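Local coordinates for protein sulfate adenylyltransferase (Allochromatium vinosum, PDB 4DNX) that catalyses the transfer of an adenylyl group from ATP to sulfate, giving adenosine 5'-phosphosulfate and diphosphate, as a sulfate adenylyltransferase (ATP sulfurylase), at residues M1-V5 with R184-Q188; L24-E29 with R98-R102; K142-V146 with M269-G273; L368-A373 with L387-Y391. Residue numbers count along the deposited sequence, not the author numbering.

Contact 1 (M1-V5 with R184-Q188); sequences MIKPV and RHEIQ
The N-terminal residues 1-5 run as an extended loop with polyproline-II-like backbone angles (phi/psi of Ile-2 -59/140, Lys-3 -69/150, Pro-4 -63/162) beside the helical segment 184-188, the nearest CA atoms being those of Met-1 and Gln-188, 7.2 Å apart. Arg-184 stretches out with chi1 and chi2 both t, chi3 m, and gives a bifurcated pair of hydrogen bonds to Ile-2 O: from NH1 at 2.8 Å (145°) and from NH2 at 2.9 Å (141°). Ile-2 O lies near the guanidinium plane, while Pro-4 CG sits over one face, 4.0 Å from Arg-184 CZ. Arg-184 NE bonds Asn-286 O, NH2 adds a weak bond to Gln-285 O, Lys-3 O accepts from Gln-285 NE2, and Val-5 N bonds Asn-286 OD1. Lys-3 turns away, and its NZ donates to Pro-4 O at 2.9 Å and to Ser-7 O. Met-1, with chi1 t, points at the helix and brings CE to 3.6 Å from Ile-187 CG2 and 3.5 Å from Gln-188 CG. An arginine of helix 180-190 thus ties the N-terminal loop to the ATP-sulfurylase domain. Helix 274-287 receives Ile-2, Pro-4 and Val-5, Ile-187 packs on Met-261 of strand 260-266, and helix 180-190 turns another side to the second subunit, where Glu-186 comes close to Glu-186 of that chain.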
loop_
_atom_site.group_PDB
_atom_site.type_symbol
_atom_site.label_atom_id
_atom_site.label_comp_id
_atom_site.label_asym_id
_atom_site.label_seq_id
_atom_site.Cartn_x
_atom_site.Cartn_y
_atom_site.Cartn_z
ATOM N N MET A 1 -2.640 -1.887 22.081
ATOM C CA MET A 1 -3.036 -2.710 20.904
ATOM C C MET A 1 -3.189 -4.159 21.369
ATOM O O MET A 1 -2.487 -4.593 22.282
ATOM C CB MET A 1 -1.977 -2.565 19.790
ATOM C CG MET A 1 -2.299 -3.262 18.442
ATOM S SD MET A 1 -2.540 -2.094 17.062
ATOM C CE MET A 1 -3.269 -0.771 17.989
ATOM N N ILE A 2 -4.150 -4.880 20.794
ATOM C CA ILE A 2 -4.301 -6.302 21.074
ATOM C C ILE A 2 -3.006 -7.001 20.686
ATOM O O ILE A 2 -2.368 -6.645 19.666
ATOM C CB ILE A 2 -5.511 -6.898 20.302
ATOM C CG1 ILE A 2 -5.849 -8.300 20.799
ATOM C CG2 ILE A 2 -5.282 -6.858 18.738
ATOM C CD1 ILE A 2 -7.253 -8.783 20.402
ATOM N N LYS A 3 -2.581 -7.969 21.500
ATOM C CA LYS A 3 -1.316 -8.636 21.171
ATOM C C LYS A 3 -1.426 -9.501 19.915
ATOM O O LYS A 3 -2.502 -10.017 19.614
ATOM C CB LYS A 3 -0.797 -9.447 22.381
ATOM C CG LYS A 3 -1.644 -10.676 22.716
ATOM C CD LYS A 3 -1.076 -11.472 23.915
ATOM C CE LYS A 3 0.395 -11.936 23.699
ATOM N NZ LYS A 3 0.698 -12.784 22.471
ATOM N N PRO A 4 -0.327 -9.646 19.165
ATOM C CA PRO A 4 -0.313 -10.607 18.062
ATOM C C PRO A 4 -0.503 -12.018 18.632
ATOM O O PRO A 4 -0.289 -12.264 19.837
ATOM C CB PRO A 4 1.101 -10.466 17.465
ATOM C CG PRO A 4 1.612 -9.100 17.979
ATOM C CD PRO A 4 0.955 -8.920 19.305
ATOM N N VAL A 5 -0.888 -12.964 17.777
ATOM C CA VAL A 5 -1.108 -14.299 18.294
ATOM C C VAL A 5 0.230 -15.000 18.514
ATOM O O VAL A 5 0.994 -15.096 17.592
ATOM C CB VAL A 5 -1.999 -15.159 17.341
ATOM C CG1 VAL A 5 -2.342 -16.486 18.039
ATOM C CG2 VAL A 5 -3.307 -14.399 17.008
ATOM N N ARG A 184 -1.897 -2.765 11.406
ATOM C CA ARG A 184 -1.588 -2.497 12.835
ATOM C C ARG A 184 -1.016 -1.071 13.053
ATOM O O ARG A 184 -1.435 -0.368 13.989
ATOM C CB ARG A 184 -0.628 -3.628 13.375
ATOM C CG ARG A 184 -0.278 -3.697 14.866
ATOM C CD ARG A 184 0.393 -5.095 15.102
ATOM N NE ARG A 184 -0.581 -6.176 15.419
ATOM C CZ ARG A 184 -1.021 -6.416 16.656
ATOM N NH1 ARG A 184 -0.630 -5.636 17.695
ATOM N NH2 ARG A 184 -1.908 -7.375 16.884
ATOM N N HIS A 185 -0.100 -0.623 12.186
ATOM C CA HIS A 185 0.478 0.734 12.306
ATOM C C HIS A 185 -0.602 1.795 12.176
ATOM O O HIS A 185 -0.636 2.729 12.989
ATOM C CB HIS A 185 1.507 0.960 11.194
ATOM C CG HIS A 185 2.804 0.247 11.415
ATOM N ND1 HIS A 185 3.594 -0.202 10.369
ATOM C CD2 HIS A 185 3.432 -0.135 12.546
ATOM C CE1 HIS A 185 4.664 -0.799 10.857
ATOM N NE2 HIS A 185 4.603 -0.758 12.171
ATOM N N GLU A 186 -1.447 1.641 11.147
ATOM C CA GLU A 186 -2.529 2.599 10.883
ATOM C C GLU A 186 -3.589 2.649 11.991
ATOM O O GLU A 186 -4.035 3.744 12.352
ATOM C CB GLU A 186 -3.178 2.340 9.533
ATOM C CG GLU A 186 -4.378 3.231 9.230
ATOM C CD GLU A 186 -4.657 3.387 7.740
ATOM O OE1 GLU A 186 -5.492 4.260 7.417
ATOM O OE2 GLU A 186 -4.047 2.649 6.898
ATOM N N ILE A 187 -3.990 1.492 12.530
ATOM C CA ILE A 187 -4.915 1.481 13.704
ATOM C C ILE A 187 -4.283 2.283 14.836
ATOM O O ILE A 187 -4.943 3.104 15.519
ATOM C CB ILE A 187 -5.222 0.039 14.173
ATOM C CG1 ILE A 187 -6.159 -0.629 13.156
ATOM C CG2 ILE A 187 -5.830 0.052 15.590
ATOM C CD1 ILE A 187 -6.317 -2.157 13.334
ATOM N N GLN A 188 -2.982 2.085 15.012
ATOM C CA GLN A 188 -2.272 2.670 16.132
ATOM C C GLN A 188 -2.318 4.153 16.048
ATOM O O GLN A 188 -2.666 4.864 17.026
ATOM C CB GLN A 188 -0.814 2.238 16.081
ATOM C CG GLN A 188 -0.555 1.114 16.956
ATOM C CD GLN A 188 0.041 1.560 18.252
ATOM O OE1 GLN A 188 -0.298 2.634 18.770
ATOM N NE2 GLN A 188 0.945 0.746 18.791
#

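Contact 2 (L24-E29 with R98-R102)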
loop_
_atom_site.group_PDB
_atom_site.type_symbol
_atom_site.label_atom_id
_atom_site.label_comp_id
_atom_site.label_asym_id
_atom_site.label_seq_id
_atom_site.Cartn_x
_atom_site.Cartn_y
_atom_site.Cartn_z
ATOM N N LEU A 24 18.929 -11.392 -2.193
ATOM C CA LEU A 24 18.139 -12.622 -2.271
ATOM C C LEU A 24 17.523 -12.799 -3.663
ATOM O O LEU A 24 17.499 -13.916 -4.216
ATOM C CB LEU A 24 17.040 -12.645 -1.189
ATOM C CG LEU A 24 17.592 -12.941 0.224
ATOM C CD1 LEU A 24 16.519 -12.802 1.342
ATOM C CD2 LEU A 24 18.215 -14.333 0.289
ATOM N N SER A 25 16.999 -11.705 -4.212
ATOM C CA SER A 25 16.428 -11.747 -5.571
ATOM C C SER A 25 17.489 -12.196 -6.570
ATOM O O SER A 25 17.216 -13.017 -7.471
ATOM C CB SER A 25 15.928 -10.367 -6.001
ATOM O OG SER A 25 14.759 -10.114 -5.290
ATOM N N SER A 26 18.695 -11.654 -6.419
ATOM C CA SER A 26 19.800 -12.039 -7.297
ATOM C C SER A 26 20.141 -13.508 -7.146
ATOM O O SER A 26 20.314 -14.223 -8.150
ATOM C CB SER A 26 21.036 -11.190 -6.992
ATOM O OG SER A 26 20.930 -9.957 -7.658
ATOM N N GLU A 27 20.242 -13.957 -5.898
ATOM C CA GLU A 27 20.553 -15.359 -5.581
ATOM C C GLU A 27 19.514 -16.307 -6.156
ATOM O O GLU A 27 19.865 -17.382 -6.656
ATOM C CB GLU A 27 20.586 -15.569 -4.062
ATOM C CG GLU A 27 21.135 -16.927 -3.638
ATOM C CD GLU A 27 20.998 -17.232 -2.142
ATOM O OE1 GLU A 27 20.531 -16.355 -1.371
ATOM O OE2 GLU A 27 21.354 -18.377 -1.732
ATOM N N ALA A 28 18.250 -15.916 -6.032
ATOM C CA ALA A 28 17.154 -16.793 -6.427
ATOM C C ALA A 28 17.176 -17.127 -7.919
ATOM O O ALA A 28 16.672 -18.194 -8.318
ATOM C CB ALA A 28 15.787 -16.192 -6.003
ATOM N N GLU A 29 17.778 -16.261 -8.747
ATOM C CA GLU A 29 17.791 -16.506 -10.204
ATOM C C GLU A 29 18.710 -17.686 -10.613
ATOM O O GLU A 29 18.616 -18.204 -11.741
ATOM C CB GLU A 29 18.089 -15.217 -10.998
ATOM C CG GLU A 29 16.972 -14.124 -10.902
ATOM C CD GLU A 29 15.512 -14.617 -11.218
ATOM O OE1 GLU A 29 15.326 -15.511 -12.086
ATOM O OE2 GLU A 29 14.546 -14.077 -10.620
ATOM N N ARG A 98 18.380 -25.160 -0.479
ATOM C CA ARG A 98 17.887 -23.800 -0.652
ATOM C C ARG A 98 17.349 -23.717 -2.088
ATOM O O ARG A 98 18.061 -24.107 -3.045
ATOM C CB ARG A 98 19.046 -22.840 -0.453
ATOM C CG ARG A 98 18.706 -21.398 -0.434
ATOM C CD ARG A 98 19.827 -20.730 0.365
ATOM N NE ARG A 98 19.701 -19.292 0.325
ATOM C CZ ARG A 98 18.941 -18.591 1.158
ATOM N NH1 ARG A 98 18.248 -19.203 2.111
ATOM N NH2 ARG A 98 18.881 -17.269 1.043
ATOM N N ILE A 99 16.089 -23.271 -2.220
ATOM C CA ILE A 99 15.402 -23.310 -3.512
ATOM C C ILE A 99 14.576 -22.041 -3.682
ATOM O O ILE A 99 14.321 -21.330 -2.695
ATOM C CB ILE A 99 14.491 -24.555 -3.632
ATOM C CG1 ILE A 99 13.301 -24.456 -2.641
ATOM C CG2 ILE A 99 15.327 -25.834 -3.423
ATOM C CD1 ILE A 99 12.173 -25.506 -2.879
ATOM N N ALA A 100 14.168 -21.746 -4.912
ATOM C CA ALA A 100 13.273 -20.605 -5.201
ATOM C C ALA A 100 11.875 -21.168 -5.435
ATOM O O ALA A 100 11.704 -22.176 -6.136
ATOM C CB ALA A 100 13.749 -19.827 -6.446
ATOM N N LEU A 101 10.886 -20.538 -4.818
ATOM C CA LEU A 101 9.457 -20.878 -5.052
ATOM C C LEU A 101 8.891 -19.858 -6.046
ATOM O O LEU A 101 8.944 -18.662 -5.803
ATOM C CB LEU A 101 8.681 -20.806 -3.735
ATOM C CG LEU A 101 9.188 -21.636 -2.548
ATOM C CD1 LEU A 101 8.242 -21.511 -1.373
ATOM C CD2 LEU A 101 9.437 -23.127 -2.947
ATOM N N ARG A 102 8.355 -20.342 -7.177
ATOM C CA ARG A 102 7.935 -19.473 -8.281
ATOM C C ARG A 102 6.402 -19.396 -8.278
ATOM O O ARG A 102 5.750 -20.346 -7.890
ATOM C CB ARG A 102 8.470 -20.002 -9.596
ATOM C CG ARG A 102 10.013 -19.721 -9.727
ATOM C CD ARG A 102 10.586 -20.215 -11.035
ATOM N NE ARG A 102 11.977 -19.750 -11.184
ATOM C CZ ARG A 102 12.385 -18.553 -11.645
ATOM N NH1 ARG A 102 11.519 -17.568 -11.977
ATOM N NH2 ARG A 102 13.692 -18.306 -11.705
HETATM O O HOH W 1 15.599 -19.798 -10.073
HETATM O O HOH W 2 12.481 -15.175 -13.069
#
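Ala-28 lays its CB 4.2 Å from Ala-100 CB, and this small-on-small pairing lets the backbones come close, with the two CA atoms 5.6 Å apart. Toward the start of the strand, Arg-98 meets Glu-27 in a salt bridge, NE to OE2 at 2.8 Å (163°) and NH2 to OE1 at 3.1 Å (164°), a side-on, bidentate pairing with near-linear angles. Leu-24 CD2 touches the edge of the same group, 3.1 Å from Arg-98 NH2, and Asp-116 holds Arg-98 NH1. The geometry is that of a helix laid across a sheet: the axes of helix 24-28 and strand 98-102 pass 9.3 Å apart at -94°, so helix 18-28 covers the mixed sheet of the PUA-like domain, in which strand 98-102 runs between 33-35 and 111-116. At the other end Glu-29 OE1 is 3.3 Å from Arg-102 NH2, a longer salt bridge. Water 1 joins Ala-28 O (2.6 Å) to Arg-102 NH2 (2.9 Å), water 2 Glu-29 OE1 (3.0 Å) to Arg-102 NH1 (2.8 Å), which also donates to Asn-109 O.

Contact 3 (K142-V146 with M269-G273); sequences KHPGV and MLYAG
A histidine N-cap begins helix 144-149 and faces the loop between strand 260-266 and helix 274-287, joining the PUA-like region to the ATP-sulfurylase region. His-143 (phi/psi -82/123, chi1 t, chi2 -61°) folds its ring back over the first turn, where ND1 accepts from Gly-145 N at 2.9 Å and Val-146 N at 3.2 Å. The other ring nitrogen, NE2, lies 2.9 Å from Tyr-271 O and hydrogen-bonds the hydroxyl of Tyr-305. Tyr-271, with the largest buried area and left-handed backbone angles (54/36), points its CA-to-CB bond toward segment 142-146, and chi1 m, chi2 -88° set the ring against Pro-144. Pro-144 packs over one face of the Tyr-271 ring in a CH-pi contact, CG 3.9 Å from the centroid and 21° off the normal. The backbones are nearest at Gly-145 and Leu-270, CA atoms 5.0 Å apart. An ideal CB on Gly-145 would fall 2.0 Å from Leu-270 O; instead Gly-145 CA makes a CA-H...O contact with that oxygen at 3.4 Å (150° at the hydrogen).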
loop_
_atom_site.group_PDB
_atom_site.type_symbol
_atom_site.label_atom_id
_atom_site.label_comp_id
_atom_site.label_asym_id
_atom_site.label_seq_id
_atom_site.Cartn_x
_atom_site.Cartn_y
_atom_site.Cartn_z
ATOM N N LYS A 142 -17.217 -33.333 -4.048
ATOM C CA LYS A 142 -17.981 -32.152 -4.500
ATOM C C LYS A 142 -17.575 -30.860 -3.742
ATOM O O LYS A 142 -17.954 -29.755 -4.127
ATOM C CB LYS A 142 -19.508 -32.370 -4.362
ATOM C CG LYS A 142 -20.158 -33.388 -5.372
ATOM C CD LYS A 142 -21.626 -33.745 -4.990
ATOM C CE LYS A 142 -21.665 -34.861 -3.929
ATOM N NZ LYS A 142 -23.017 -35.277 -3.428
ATOM N N HIS A 143 -16.837 -30.993 -2.652
ATOM C CA HIS A 143 -16.495 -29.821 -1.869
ATOM C C HIS A 143 -15.283 -29.178 -2.568
ATOM O O HIS A 143 -14.266 -29.852 -2.813
ATOM C CB HIS A 143 -16.204 -30.245 -0.439
ATOM C CG HIS A 143 -15.894 -29.111 0.483
ATOM N ND1 HIS A 143 -14.815 -28.269 0.303
ATOM C CD2 HIS A 143 -16.506 -28.711 1.618
ATOM C CE1 HIS A 143 -14.787 -27.379 1.285
ATOM N NE2 HIS A 143 -15.788 -27.651 2.113
ATOM N N PRO A 144 -15.393 -27.912 -2.950
ATOM C CA PRO A 144 -14.320 -27.342 -3.765
ATOM C C PRO A 144 -12.989 -27.216 -3.021
ATOM O O PRO A 144 -11.937 -27.269 -3.642
ATOM C CB PRO A 144 -14.864 -25.960 -4.180
ATOM C CG PRO A 144 -15.851 -25.603 -3.083
ATOM C CD PRO A 144 -16.442 -26.910 -2.629
ATOM N N GLY A 145 -13.036 -27.069 -1.697
ATOM C CA GLY A 145 -11.815 -26.936 -0.921
ATOM C C GLY A 145 -11.154 -28.320 -0.810
ATOM O O GLY A 145 -9.957 -28.417 -0.860
ATOM N N VAL A 146 -11.955 -29.357 -0.603
ATOM C CA VAL A 146 -11.479 -30.750 -0.615
ATOM C C VAL A 146 -10.764 -31.043 -1.952
ATOM O O VAL A 146 -9.648 -31.629 -1.959
ATOM C CB VAL A 146 -12.665 -31.728 -0.401
ATOM C CG1 VAL A 146 -12.293 -33.168 -0.763
ATOM C CG2 VAL A 146 -13.161 -31.660 1.067
ATOM N N MET A 269 -9.625 -18.763 -0.850
ATOM C CA MET A 269 -10.661 -19.306 0.029
ATOM C C MET A 269 -10.581 -20.835 0.169
ATOM O O MET A 269 -10.383 -21.555 -0.835
ATOM C CB MET A 269 -12.055 -18.958 -0.529
ATOM C CG MET A 269 -12.404 -17.478 -0.537
ATOM S SD MET A 269 -13.874 -17.181 -1.612
ATOM C CE MET A 269 -15.140 -18.073 -0.716
ATOM N N LEU A 270 -10.756 -21.326 1.403
ATOM C CA LEU A 270 -10.811 -22.774 1.652
ATOM C C LEU A 270 -12.216 -23.384 1.575
ATOM O O LEU A 270 -12.384 -24.613 1.465
ATOM C CB LEU A 270 -10.200 -23.108 3.024
ATOM C CG LEU A 270 -8.763 -22.654 3.285
ATOM C CD1 LEU A 270 -8.400 -22.865 4.729
ATOM C CD2 LEU A 270 -7.785 -23.468 2.401
ATOM N N TYR A 271 -13.229 -22.528 1.660
ATOM C CA TYR A 271 -14.613 -22.980 1.768
ATOM C C TYR A 271 -14.817 -23.956 2.942
ATOM O O TYR A 271 -15.634 -24.858 2.840
ATOM C CB TYR A 271 -15.100 -23.635 0.460
ATOM C CG TYR A 271 -14.992 -22.758 -0.782
ATOM C CD1 TYR A 271 -16.024 -21.891 -1.145
ATOM C CD2 TYR A 271 -13.871 -22.837 -1.609
ATOM C CE1 TYR A 271 -15.921 -21.091 -2.311
ATOM C CE2 TYR A 271 -13.752 -22.045 -2.747
ATOM C CZ TYR A 271 -14.770 -21.180 -3.092
ATOM O OH TYR A 271 -14.626 -20.424 -4.236
ATOM N N ALA A 272 -14.109 -23.743 4.049
ATOM C CA ALA A 272 -14.062 -24.713 5.160
ATOM C C ALA A 272 -14.903 -24.313 6.367
ATOM O O ALA A 272 -14.805 -24.909 7.460
ATOM C CB ALA A 272 -12.582 -24.982 5.554
ATOM N N GLY A 273 -15.765 -23.317 6.173
ATOM C CA GLY A 273 -16.789 -22.988 7.192
ATOM C C GLY A 273 -16.172 -22.730 8.554
ATOM O O GLY A 273 -15.254 -21.887 8.657
#

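Contact 4 (L368-A373 with L387-Y391)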
loop_
_atom_site.group_PDB
_atom_site.type_symbol
_atom_site.label_atom_id
_atom_site.label_comp_id
_atom_site.label_asym_id
_atom_site.label_seq_id
_atom_site.Cartn_x
_atom_site.Cartn_y
_atom_site.Cartn_z
ATOM N N LEU A 368 -30.318 -3.143 -9.741
ATOM C CA LEU A 368 -29.200 -2.323 -10.212
ATOM C C LEU A 368 -28.869 -2.605 -11.686
ATOM O O LEU A 368 -28.723 -1.677 -12.488
ATOM C CB LEU A 368 -27.957 -2.477 -9.334
ATOM C CG LEU A 368 -28.139 -2.069 -7.869
ATOM C CD1 LEU A 368 -26.976 -2.531 -7.054
ATOM C CD2 LEU A 368 -28.319 -0.555 -7.755
ATOM N N GLY A 369 -28.817 -3.890 -12.046
ATOM C CA GLY A 369 -28.614 -4.269 -13.452
ATOM C C GLY A 369 -29.724 -3.842 -14.398
ATOM O O GLY A 369 -29.527 -3.771 -15.618
ATOM N N GLN A 370 -30.914 -3.547 -13.864
ATOM C CA GLN A 370 -32.029 -3.111 -14.695
ATOM C C GLN A 370 -32.120 -1.578 -14.722
ATOM O O GLN A 370 -33.020 -1.010 -15.348
ATOM C CB GLN A 370 -33.371 -3.740 -14.244
ATOM C CG GLN A 370 -33.371 -5.304 -14.279
ATOM C CD GLN A 370 -34.276 -5.937 -13.217
ATOM O OE1 GLN A 370 -35.056 -5.244 -12.553
ATOM N NE2 GLN A 370 -34.160 -7.254 -13.040
ATOM N N GLY A 371 -31.172 -0.937 -14.028
ATOM C CA GLY A 371 -31.180 0.524 -13.917
ATOM C C GLY A 371 -32.272 1.078 -13.002
ATOM O O GLY A 371 -32.742 2.199 -13.193
ATOM N N GLU A 372 -32.667 0.306 -11.993
ATOM C CA GLU A 372 -33.647 0.779 -11.022
ATOM C C GLU A 372 -32.966 0.856 -9.677
ATOM O O GLU A 372 -32.366 -0.118 -9.208
ATOM C CB GLU A 372 -34.848 -0.160 -10.932
ATOM C CG GLU A 372 -35.604 -0.011 -9.607
ATOM C CD GLU A 372 -36.936 -0.736 -9.574
ATOM O OE1 GLU A 372 -37.038 -1.838 -10.143
ATOM O OE2 GLU A 372 -37.894 -0.204 -8.972
ATOM N N ALA A 373 -33.003 2.023 -9.054
ATOM C CA ALA A 373 -32.391 2.116 -7.738
ATOM C C ALA A 373 -33.279 1.369 -6.747
ATOM O O ALA A 373 -34.502 1.542 -6.756
ATOM C CB ALA A 373 -32.224 3.591 -7.303
ATOM N N LEU A 387 -23.040 1.617 -9.159
ATOM C CA LEU A 387 -23.346 0.290 -9.729
ATOM C C LEU A 387 -24.212 0.380 -11.006
ATOM O O LEU A 387 -23.954 -0.326 -11.998
ATOM C CB LEU A 387 -23.972 -0.618 -8.665
ATOM C CG LEU A 387 -22.918 -0.941 -7.574
ATOM C CD1 LEU A 387 -23.550 -1.557 -6.361
ATOM C CD2 LEU A 387 -21.822 -1.865 -8.168
ATOM N N MET A 388 -25.223 1.250 -11.021
ATOM C CA MET A 388 -26.084 1.362 -12.212
ATOM C C MET A 388 -25.296 1.862 -13.402
ATOM O O MET A 388 -25.530 1.426 -14.537
ATOM C CB MET A 388 -27.283 2.272 -11.960
ATOM C CG MET A 388 -28.293 1.551 -11.120
ATOM S SD MET A 388 -29.811 2.431 -10.887
ATOM C CE MET A 388 -29.193 3.728 -9.807
ATOM N N ASP A 389 -24.341 2.755 -13.131
ATOM C CA ASP A 389 -23.527 3.340 -14.193
ATOM C C ASP A 389 -22.641 2.256 -14.772
ATOM O O ASP A 389 -22.516 2.177 -16.010
ATOM C CB ASP A 389 -22.680 4.517 -13.684
ATOM C CG ASP A 389 -23.489 5.811 -13.544
ATOM O OD1 ASP A 389 -24.687 5.842 -13.878
ATOM O OD2 ASP A 389 -22.918 6.801 -13.040
ATOM N N TYR A 390 -22.099 1.408 -13.890
ATOM C CA TYR A 390 -21.298 0.265 -14.290
ATOM C C TYR A 390 -22.127 -0.683 -15.175
ATOM O O TYR A 390 -21.710 -0.995 -16.293
ATOM C CB TYR A 390 -20.719 -0.480 -13.098
ATOM C CG TYR A 390 -20.269 -1.864 -13.465
ATOM C CD1 TYR A 390 -19.181 -2.042 -14.320
ATOM C CD2 TYR A 390 -20.966 -2.987 -13.010
ATOM C CE1 TYR A 390 -18.761 -3.321 -14.698
ATOM C CE2 TYR A 390 -20.559 -4.278 -13.375
ATOM C CZ TYR A 390 -19.453 -4.427 -14.215
ATOM O OH TYR A 390 -19.029 -5.690 -14.573
ATOM N N TYR A 391 -23.285 -1.137 -14.690
ATOM C CA TYR A 391 -24.082 -2.088 -15.504
ATOM C C TYR A 391 -24.498 -1.518 -16.844
ATOM O O TYR A 391 -24.530 -2.246 -17.867
ATOM C CB TYR A 391 -25.316 -2.594 -14.743
ATOM C CG TYR A 391 -24.998 -3.538 -13.619
ATOM C CD1 TYR A 391 -24.342 -4.780 -13.855
ATOM C CD2 TYR A 391 -25.363 -3.224 -12.305
ATOM C CE1 TYR A 391 -24.059 -5.645 -12.808
ATOM C CE2 TYR A 391 -25.059 -4.073 -11.242
ATOM C CZ TYR A 391 -24.413 -5.289 -11.499
ATOM O OH TYR A 391 -24.132 -6.154 -10.488
HETATM O O HOH W 3 -28.107 0.040 -14.930
#
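Two bumps, Leu-368 and Met-388, fill two hollows. Leu-368 enters a recess formed by Leu-387, Met-388 and Tyr-391 on the facing helix: its CD1 is 3.6 Å from Leu-387 CD1, its CD2 4.0 Å from Met-388 CG, and its CB 3.8 Å from Tyr-391 CE2. Met-388 pushes its thioether into the bend after helix 361-369, with SD 3.5 Å from Gly-371 C and 3.7 Å from both Glu-372 N and Ala-373 N, while CE rests 3.9 Å from Ala-373 CB. Gly-369 CA sits over the Tyr-391 ring in a CH-pi contact, 4.0 Å from the centroid and 29° off the normal. The CA atoms of Leu-368 and Met-388 lie 5.2 Å apart. Beside these apolar contacts, water 3 donates to both Leu-368 O and Met-388 O, 3.0 Å from each. At Gly-371 (phi 73°) two bonds back into the last turn, one from its N to Leu-368 O (3.0 Å), make the Schellman motif ending helix 361-369, which a loop joins to the last helix, 381-393.

Contacts 1 and 3 both join the N-terminal PUA-like region to the ATP-sulfurylase region, and they do so on opposite sides of the chain's centre, their own centres about 30 Å apart and their segments alternating along the sequence. Contact 2 lies inside the PUA-like region, about 32 Å from contact 1 and about 31 Å from contact 3 between centres; the centres of contacts 2 and 4 are about 47 Å apart. No two touch, the nearest atoms of contacts 1 and 3 being about 16 Å apart. Met-269 of contact 3 touches Arg-201 and Leu-387 of contact 4 touches His-205, both in the QxRNPxHRAH sequence of this family, which probably serves substrate binding as in relatives.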